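Local coordinates for protein transcriptional regulator, MerR family (Bacillus thuringiensis serovar konkukian, PDB 3GPV) that probably binds DNA as a transcription factor of the MerR family, through a helix-turn-helix domain joined to a long C-terminal helix, at residues Gln26-Ile30 with Ser31-Tyr35. Residues are numbered along the deposited sequence; the frame is centred on the assembly and turned at random.
Sequences QHLTI and SQIRY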
loop_
_atom_site.group_PDB
_atom_site.type_symbol
_atom_site.label_atom_id
_atom_site.label_comp_id
_atom_site.label_asym_id
_atom_site.label_seq_id
_atom_site.Cartn_x
_atom_site.Cartn_y
_atom_site.Cartn_z
ATOM N N GLN B 26 3.945 18.002 7.070
ATOM C CA GLN B 26 3.450 16.655 6.804
ATOM C C GLN B 26 4.235 15.923 5.749
ATOM O O GLN B 26 3.824 14.860 5.311
ATOM C CB GLN B 26 1.953 16.661 6.447
ATOM C CG GLN B 26 1.111 17.207 7.578
ATOM C CD GLN B 26 1.197 16.347 8.824
ATOM O OE1 GLN B 26 0.971 15.138 8.770
ATOM N NE2 GLN B 26 1.519 16.970 9.961
ATOM N N HIS B 27 5.398 16.465 5.392
ATOM C CA HIS B 27 6.248 15.859 4.376
ATOM C C HIS B 27 5.424 15.490 3.152
ATOM O O HIS B 27 5.568 14.404 2.590
ATOM C CB HIS B 27 6.955 14.617 4.925
ATOM C CG HIS B 27 7.952 14.918 5.993
ATOM N ND1 HIS B 27 8.578 13.936 6.729
ATOM C CD2 HIS B 27 8.436 16.096 6.451
ATOM C CE1 HIS B 27 9.402 14.496 7.596
ATOM N NE2 HIS B 27 9.335 15.807 7.447
ATOM N N LEU B 28 4.548 16.409 2.760
ATOM C CA LEU B 28 3.692 16.231 1.596
ATOM C C LEU B 28 4.103 17.267 0.564
ATOM O O LEU B 28 4.677 18.295 0.912
ATOM C CB LEU B 28 2.229 16.464 1.965
ATOM C CG LEU B 28 1.516 15.490 2.900
ATOM C CD1 LEU B 28 0.238 16.137 3.407
ATOM C CD2 LEU B 28 1.216 14.193 2.168
ATOM N N THR B 29 3.825 16.994 -0.706
ATOM C CA THR B 29 4.148 17.945 -1.756
ATOM C C THR B 29 2.944 18.867 -1.837
ATOM O O THR B 29 1.849 18.491 -1.425
ATOM C CB THR B 29 4.352 17.254 -3.126
ATOM O OG1 THR B 29 3.143 16.600 -3.525
ATOM C CG2 THR B 29 5.479 16.238 -3.047
ATOM N N ILE B 30 3.146 20.072 -2.351
ATOM C CA ILE B 30 2.065 21.033 -2.482
ATOM C C ILE B 30 0.928 20.447 -3.324
ATOM O O ILE B 30 -0.252 20.643 -3.021
ATOM C CB ILE B 30 2.570 22.347 -3.137
ATOM C CG1 ILE B 30 1.477 23.411 -3.088
ATOM C CG2 ILE B 30 3.007 22.093 -4.575
ATOM C CD1 ILE B 30 1.248 23.993 -1.709
ATOM N N SER B 31 1.284 19.713 -4.373
ATOM C CA SER B 31 0.291 19.107 -5.248
ATOM C C SER B 31 -0.472 17.964 -4.588
ATOM O O SER B 31 -1.649 17.756 -4.883
ATOM C CB SER B 31 0.956 18.611 -6.528
ATOM O OG SER B 31 2.066 17.786 -6.221
ATOM N N GLN B 32 0.193 17.218 -3.704
ATOM C CA GLN B 32 -0.459 16.109 -3.012
ATOM C C GLN B 32 -1.602 16.624 -2.154
ATOM O O GLN B 32 -2.695 16.062 -2.163
ATOM C CB GLN B 32 0.535 15.355 -2.128
ATOM C CG GLN B 32 1.423 14.376 -2.876
ATOM C CD GLN B 32 2.362 13.614 -1.956
ATOM O OE1 GLN B 32 3.224 14.204 -1.305
ATOM N NE2 GLN B 32 2.195 12.297 -1.895
ATOM N N ILE B 33 -1.344 17.696 -1.413
ATOM C CA ILE B 33 -2.359 18.280 -0.553
ATOM C C ILE B 33 -3.502 18.863 -1.369
ATOM O O ILE B 33 -4.653 18.834 -0.949
ATOM C CB ILE B 33 -1.765 19.387 0.336
ATOM C CG1 ILE B 33 -0.674 18.794 1.217
ATOM C CG2 ILE B 33 -2.856 20.007 1.218
ATOM C CD1 ILE B 33 -0.127 19.752 2.228
ATOM N N ARG B 34 -3.183 19.394 -2.542
ATOM C CA ARG B 34 -4.214 19.976 -3.385
ATOM C C ARG B 34 -5.128 18.895 -3.938
ATOM O O ARG B 34 -6.307 19.137 -4.191
ATOM C CB ARG B 34 -3.575 20.793 -4.508
ATOM C CG ARG B 34 -3.083 22.151 -4.027
ATOM C CD ARG B 34 -2.264 22.880 -5.078
ATOM N NE ARG B 34 -1.830 24.189 -4.598
ATOM C CZ ARG B 34 -0.905 24.937 -5.193
ATOM N NH1 ARG B 34 -0.307 24.507 -6.298
ATOM N NH2 ARG B 34 -0.576 26.116 -4.679
ATOM N N TYR B 35 -4.586 17.695 -4.110
ATOM C CA TYR B 35 -5.378 16.581 -4.608
ATOM C C TYR B 35 -6.468 16.286 -3.587
ATOM O O TYR B 35 -7.642 16.123 -3.936
ATOM C CB TYR B 35 -4.503 15.344 -4.794
ATOM C CG TYR B 35 -5.276 14.103 -5.171
ATOM C CD1 TYR B 35 -6.069 14.074 -6.315
ATOM C CD2 TYR B 35 -5.199 12.950 -4.393
ATOM C CE1 TYR B 35 -6.767 12.926 -6.677
ATOM C CE2 TYR B 35 -5.892 11.797 -4.746
ATOM C CZ TYR B 35 -6.672 11.792 -5.891
ATOM O OH TYR B 35 -7.350 10.647 -6.250
#
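T29 and Q32 form a capping box at the N-terminus of helix 30-38, the second helix of the helix-turn-helix in this MerR-family domain. The Q32 side chain folds back across the start of its own helix, and its OE1 accepts from the backbone N of T29 at 2.9 Å. The donor lies in the carbonyl plane, on a lone pair of OE1, and the N-H...O angle is 159°. CG of Q32 stands anti to its carbonyl carbon (chi1 -80°), and the extended chain beyond it carries the amide back to the cap residue. In the reciprocal bond, Q32 N donates to T29 OG1, although the hydroxyl is modelled too tightly against its surroundings for its exact position to be relied on.

The first i to i+4 bonds of the helix follow: I33 N reaches T29 O at 3.3 Å, and R34 N donates to I30 O. On the exposed side, the extended R34 side chain runs back past the I30 carbonyl, and I30 CG1 sits over the centre of one guanidinium face, 3.5 Å from CZ of R34. One residue before the N-cap, L28 lays CD1 against CG1 of I33 at 3.6 Å, the two side chains crossing at about a right angle.

I33 is buried and also touches I19 and A23 of helix 19-25, while L28 packs on L67 as well. L28 thus joins the turn to helix 57-70, and I33 joins helix 30-38 to helix 19-25. H27, with positive phi, is the C-prime residue of the Schellman motif ending helix 19-25, and only L28 separates it from the N-cap T29. In that motif H27 N pairs with K24 O, and L28 N with A23 O.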